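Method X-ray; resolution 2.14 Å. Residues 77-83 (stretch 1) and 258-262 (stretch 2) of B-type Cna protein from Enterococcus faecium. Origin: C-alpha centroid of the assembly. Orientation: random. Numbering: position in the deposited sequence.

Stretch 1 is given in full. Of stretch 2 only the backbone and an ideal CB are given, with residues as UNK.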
ATOM      1  N   GLU A  77      -9.585   1.044   4.237  1.00 35.30           N
ATOM      2  CA  GLU A  77     -10.220   2.364   4.357  1.00 35.13           C
ATOM      3  C   GLU A  77      -9.150   3.453   4.476  1.00 33.81           C
ATOM      4  O   GLU A  77      -9.219   4.460   3.785  1.00 33.50           O
ATOM      5  CB  GLU A  77     -11.196   2.422   5.551  1.00 35.26           C
ATOM      6  CG  GLU A  77     -12.344   1.413   5.474  1.00 37.06           C
ATOM      7  CD  GLU A  77     -13.356   1.569   6.612  1.00 37.87           C
ATOM      8  OE1 GLU A  77     -12.944   1.888   7.752  1.00 38.06           O
ATOM      9  OE2 GLU A  77     -14.583   1.388   6.370  1.00 39.24           O
ATOM     10  N   PHE A  78      -8.165   3.238   5.342  1.00 33.41           N
ATOM     11  CA  PHE A  78      -7.049   4.174   5.490  1.00 32.92           C
ATOM     12  C   PHE A  78      -6.186   4.247   4.218  1.00 33.17           C
ATOM     13  O   PHE A  78      -5.752   5.326   3.844  1.00 32.78           O
ATOM     14  CB  PHE A  78      -6.199   3.856   6.735  1.00 32.92           C
ATOM     15  CG  PHE A  78      -6.774   4.401   8.023  1.00 32.77           C
ATOM     16  CD1 PHE A  78      -6.632   5.748   8.342  1.00 32.38           C
ATOM     17  CD2 PHE A  78      -7.493   3.586   8.888  1.00 33.03           C
ATOM     18  CE1 PHE A  78      -7.204   6.275   9.507  1.00 32.07           C
ATOM     19  CE2 PHE A  78      -8.067   4.117  10.061  1.00 32.41           C
ATOM     20  CZ  PHE A  78      -7.902   5.449  10.383  1.00 31.88           C
ATOM     21  N   TYR A  79      -5.954   3.123   3.549  1.00 33.56           N
ATOM     22  CA  TYR A  79      -5.265   3.133   2.250  1.00 34.12           C
ATOM     23  C   TYR A  79      -5.956   4.084   1.304  1.00 34.63           C
ATOM     24  O   TYR A  79      -5.323   4.962   0.748  1.00 34.20           O
ATOM     25  CB  TYR A  79      -5.213   1.727   1.629  1.00 34.80           C
ATOM     26  CG  TYR A  79      -4.682   1.714   0.212  1.00 35.20           C
ATOM     27  CD1 TYR A  79      -3.313   1.855  -0.053  1.00 35.95           C
ATOM     28  CD2 TYR A  79      -5.545   1.563  -0.872  1.00 36.13           C
ATOM     29  CE1 TYR A  79      -2.830   1.854  -1.361  1.00 36.23           C
ATOM     30  CE2 TYR A  79      -5.092   1.561  -2.176  1.00 36.80           C
ATOM     31  CZ  TYR A  79      -3.733   1.707  -2.418  1.00 36.95           C
ATOM     32  OH  TYR A  79      -3.279   1.695  -3.697  1.00 37.80           O
ATOM     33  N   ARG A  80      -7.268   3.915   1.153  1.00 35.02           N
ATOM     34  CA  ARG A  80      -8.046   4.749   0.251  1.00 35.55           C
ATOM     35  C   ARG A  80      -8.106   6.211   0.671  1.00 34.69           C
ATOM     36  O   ARG A  80      -8.134   7.082  -0.190  1.00 35.16           O
ATOM     37  CB  ARG A  80      -9.451   4.171   0.077  1.00 36.48           C
ATOM     38  CG  ARG A  80      -9.467   2.935  -0.807  1.00 37.63           C
ATOM     39  CD  ARG A  80     -10.872   2.551  -1.225  1.00 38.73           C
ATOM     40  NE  ARG A  80     -11.674   2.098  -0.088  1.00 38.81           N
ATOM     41  CZ  ARG A  80     -11.710   0.860   0.408  1.00 39.28           C
ATOM     42  NH1 ARG A  80     -10.984  -0.139  -0.118  1.00 39.58           N
ATOM     43  NH2 ARG A  80     -12.511   0.622   1.454  1.00 39.18           N
ATOM     44  N   MET A  81      -8.101   6.486   1.974  1.00 33.87           N
ATOM     45  CA  MET A  81      -8.061   7.868   2.448  1.00 34.06           C
ATOM     46  C   MET A  81      -6.829   8.577   1.879  1.00 34.53           C
ATOM     47  O   MET A  81      -6.944   9.699   1.386  1.00 34.82           O
ATOM     48  CB  MET A  81      -8.050   7.939   3.978  1.00 33.21           C
ATOM     49  CG  MET A  81      -7.954   9.354   4.553  1.00 32.83           C
ATOM     50  SD  MET A  81      -7.543   9.348   6.311  1.00 33.05           S
ATOM     51  CE  MET A  81      -5.759   9.033   6.269  1.00 32.85           C
ATOM     52  N   PHE A  82      -5.667   7.927   1.964  1.00 34.16           N
ATOM     53  CA  PHE A  82      -4.449   8.476   1.387  1.00 34.82           C
ATOM     54  C   PHE A  82      -4.543   8.616  -0.131  1.00 35.73           C
ATOM     55  O   PHE A  82      -4.282   9.673  -0.651  1.00 36.98           O
ATOM     56  CB  PHE A  82      -3.222   7.644   1.770  1.00 34.75           C
ATOM     57  CG  PHE A  82      -2.756   7.863   3.182  1.00 34.47           C
ATOM     58  CD1 PHE A  82      -1.974   8.970   3.507  1.00 35.02           C
ATOM     59  CD2 PHE A  82      -3.071   6.960   4.181  1.00 33.83           C
ATOM     60  CE1 PHE A  82      -1.522   9.169   4.813  1.00 34.44           C
ATOM     61  CE2 PHE A  82      -2.639   7.156   5.484  1.00 33.80           C
ATOM     62  CZ  PHE A  82      -1.864   8.261   5.797  1.00 33.92           C
ATOM     63  N   LYS A  83      -4.935   7.557  -0.826  1.00 35.87           N
ATOM     64  CA  LYS A  83      -5.013   7.557  -2.307  1.00 36.85           C
ATOM     65  C   LYS A  83      -6.013   8.574  -2.861  1.00 37.29           C
ATOM     66  O   LYS A  83      -5.757   9.192  -3.888  1.00 37.75           O
ATOM     67  CB  LYS A  83      -5.356   6.164  -2.826  1.00 37.75           C
ATOM     68  CG  LYS A  83      -5.136   5.987  -4.314  1.00 39.74           C
ATOM     69  CD  LYS A  83      -5.712   4.692  -4.861  1.00 40.61           C
ATOM     70  CE  LYS A  83      -5.693   4.744  -6.392  1.00 42.45           C
ATOM     71  NZ  LYS A  83      -5.785   3.390  -6.991  1.00 43.99           N
ATOM     72  N   UNK A 258      -0.451   7.797  14.985  1.00 32.79           N
ATOM     73  CA  UNK A 258      -0.386   8.361  13.642  1.00 32.53           C
ATOM     74  C   UNK A 258      -0.321   7.278  12.562  1.00 32.06           C
ATOM     75  O   UNK A 258       0.256   6.219  12.751  1.00 32.15           O
ATOM     76  CB  UNK A 258       0.828   9.284  13.524  1.00 32.53           C
ATOM     77  N   UNK A 259      -0.935   7.579  11.427  1.00 32.24           N
ATOM     78  CA  UNK A 259      -0.957   6.691  10.271  1.00 32.11           C
ATOM     79  C   UNK A 259      -0.234   7.394   9.125  1.00 32.02           C
ATOM     80  O   UNK A 259      -0.336   8.601   8.962  1.00 31.79           O
ATOM     81  CB  UNK A 259      -2.388   6.318   9.879  1.00 32.11           C
ATOM     82  N   UNK A 260       0.506   6.622   8.343  1.00 32.92           N
ATOM     83  CA  UNK A 260       1.373   7.159   7.276  1.00 33.35           C
ATOM     84  C   UNK A 260       1.659   6.062   6.250  1.00 32.79           C
ATOM     85  O   UNK A 260       1.732   4.894   6.596  1.00 31.64           O
ATOM     86  CB  UNK A 260       2.681   7.703   7.854  1.00 33.35           C
ATOM     87  N   UNK A 261       1.777   6.458   4.985  1.00 33.64           N
ATOM     88  CA  UNK A 261       2.120   5.557   3.903  1.00 34.51           C
ATOM     89  C   UNK A 261       3.620   5.306   3.953  1.00 35.06           C
ATOM     90  O   UNK A 261       4.398   6.242   3.969  1.00 34.14           O
ATOM     91  CB  UNK A 261       1.696   6.127   2.548  1.00 34.51           C
ATOM     92  N   UNK A 262       3.996   4.034   4.015  1.00 34.64           N
ATOM     93  CA  UNK A 262       5.403   3.634   3.995  1.00 35.67           C
ATOM     94  C   UNK A 262       5.682   2.629   2.885  1.00 35.95           C
ATOM     95  O   UNK A 262       4.958   1.644   2.726  1.00 35.33           O
ATOM     96  CB  UNK A 262       5.806   3.041   5.347  1.00 35.67           C
TER

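Stretch 1 is nearly two turns of helix, held by backbone hydrogen bonds such as that from Met81 N to Glu77 O (2.9 Å). Toward stretch 2, a strand crossing its axis at 70°, it turns Phe78 and Phe82, four residues apart and therefore on one side of the helix. The surface on offer is aromatic and apolar, with no charged group in reach, so shape and carbon contact matter more than polarity.

Position 258 has the extended backbone of a strand (phi/psi -136/146), and its ideal CB finds nothing of stretch 1 within 5.5 Å. The helix sets no requirement here, and many residues would be compatible with it. The deposited residue is Ala258, whose methyl makes no contact with stretch 1.

At position 259 the CA-to-CB bond points toward the helix. The ideal CB lies 4.5 Å from Phe82 CE2 and 4.5 Å from Phe78 CD1, within reach of two aromatic rings. That spacing leaves room for a further carbon or so toward each ring, and the backbone angles of -117/143 are those favoured by beta-branched residues. Valine or isoleucine would suit, and perhaps leucine; a charged group would find no partner. The residue is Val259, with chi1 in the p well. Val259 CG1 lies 3.9 Å from Phe78 CD1, 4.0 Å from Phe82 CE2 and 4.3 Å from Met81 CE; Val259 CG2 lies 3.9 Å from Phe82 CE2 and 4.3 Å from Phe78 CD1, so both methyls meet both rings. The second methyl adds contact area against both rings. The backbone takes part as well, with Val259 O at the edge of the Phe82 ring, 3.5 Å from CZ.

Position 260 points away, as alternation along a strand would lead one to expect. Its backbone still meets the helix, since its CA is 3.7 Å from Phe82 CZ, but the side chain is little constrained by stretch 1. Extended angles of -159/146 accommodate a beta-branched residue among others, and the deposited one is Val260, whose side chain comes no closer than the 5.0 Å from its CB to Phe82 CZ.

Position 261 again points toward the helix, its ideal CB 4.7 Å from Phe82 CD1. The Phe82 ring presents a face here, and the Tyr79 ring lies farther along. A long, flexible apolar chain would suit best, with methionine a strong candidate; leucine or isoleucine could cover the nearer ring but would have less reach. Met261 is the residue found. With all three chi angles in the m well, its chain folds along the aromatic surface: CG sits over the face of Phe82, 3.4 Å from that ring's CG, in a CH-pi contact. The sulfur approaches the same ring obliquely, and CE continues to 3.9 Å from Tyr79 CD1.

Position 262 is beyond reach: nothing of stretch 1 lies within 5.5 Å of its ideal CB. Its angles of -125/132 suit a strand and readily admit beta-branching, and Ile262 is the residue there, without contact to the helix.

Stretch 2, residues 258-262: AVVMI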
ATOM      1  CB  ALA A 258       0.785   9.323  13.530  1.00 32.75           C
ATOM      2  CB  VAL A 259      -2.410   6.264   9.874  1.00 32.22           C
ATOM      3  CG1 VAL A 259      -3.263   7.476   9.438  1.00 32.05           C
ATOM      4  CG2 VAL A 259      -2.378   5.180   8.797  1.00 32.54           C
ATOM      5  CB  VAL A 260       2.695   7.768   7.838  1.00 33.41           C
ATOM      6  CG1 VAL A 260       3.519   6.751   8.583  1.00 33.04           C
ATOM      7  CG2 VAL A 260       3.532   8.421   6.748  1.00 34.44           C
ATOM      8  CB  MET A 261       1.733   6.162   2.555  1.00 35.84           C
ATOM      9  CG  MET A 261       0.221   6.322   2.381  1.00 36.24           C
ATOM     10  SD  MET A 261      -0.713   4.784   2.258  1.00 35.79           S
ATOM     11  CE  MET A 261      -0.506   4.436   0.519  1.00 37.37           C
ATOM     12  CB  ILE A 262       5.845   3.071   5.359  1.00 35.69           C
ATOM     13  CG1 ILE A 262       5.693   4.173   6.419  1.00 36.37           C
ATOM     14  CG2 ILE A 262       7.287   2.559   5.303  1.00 36.30           C
ATOM     15  CD1 ILE A 262       5.956   3.720   7.822  1.00 36.07           C
TER
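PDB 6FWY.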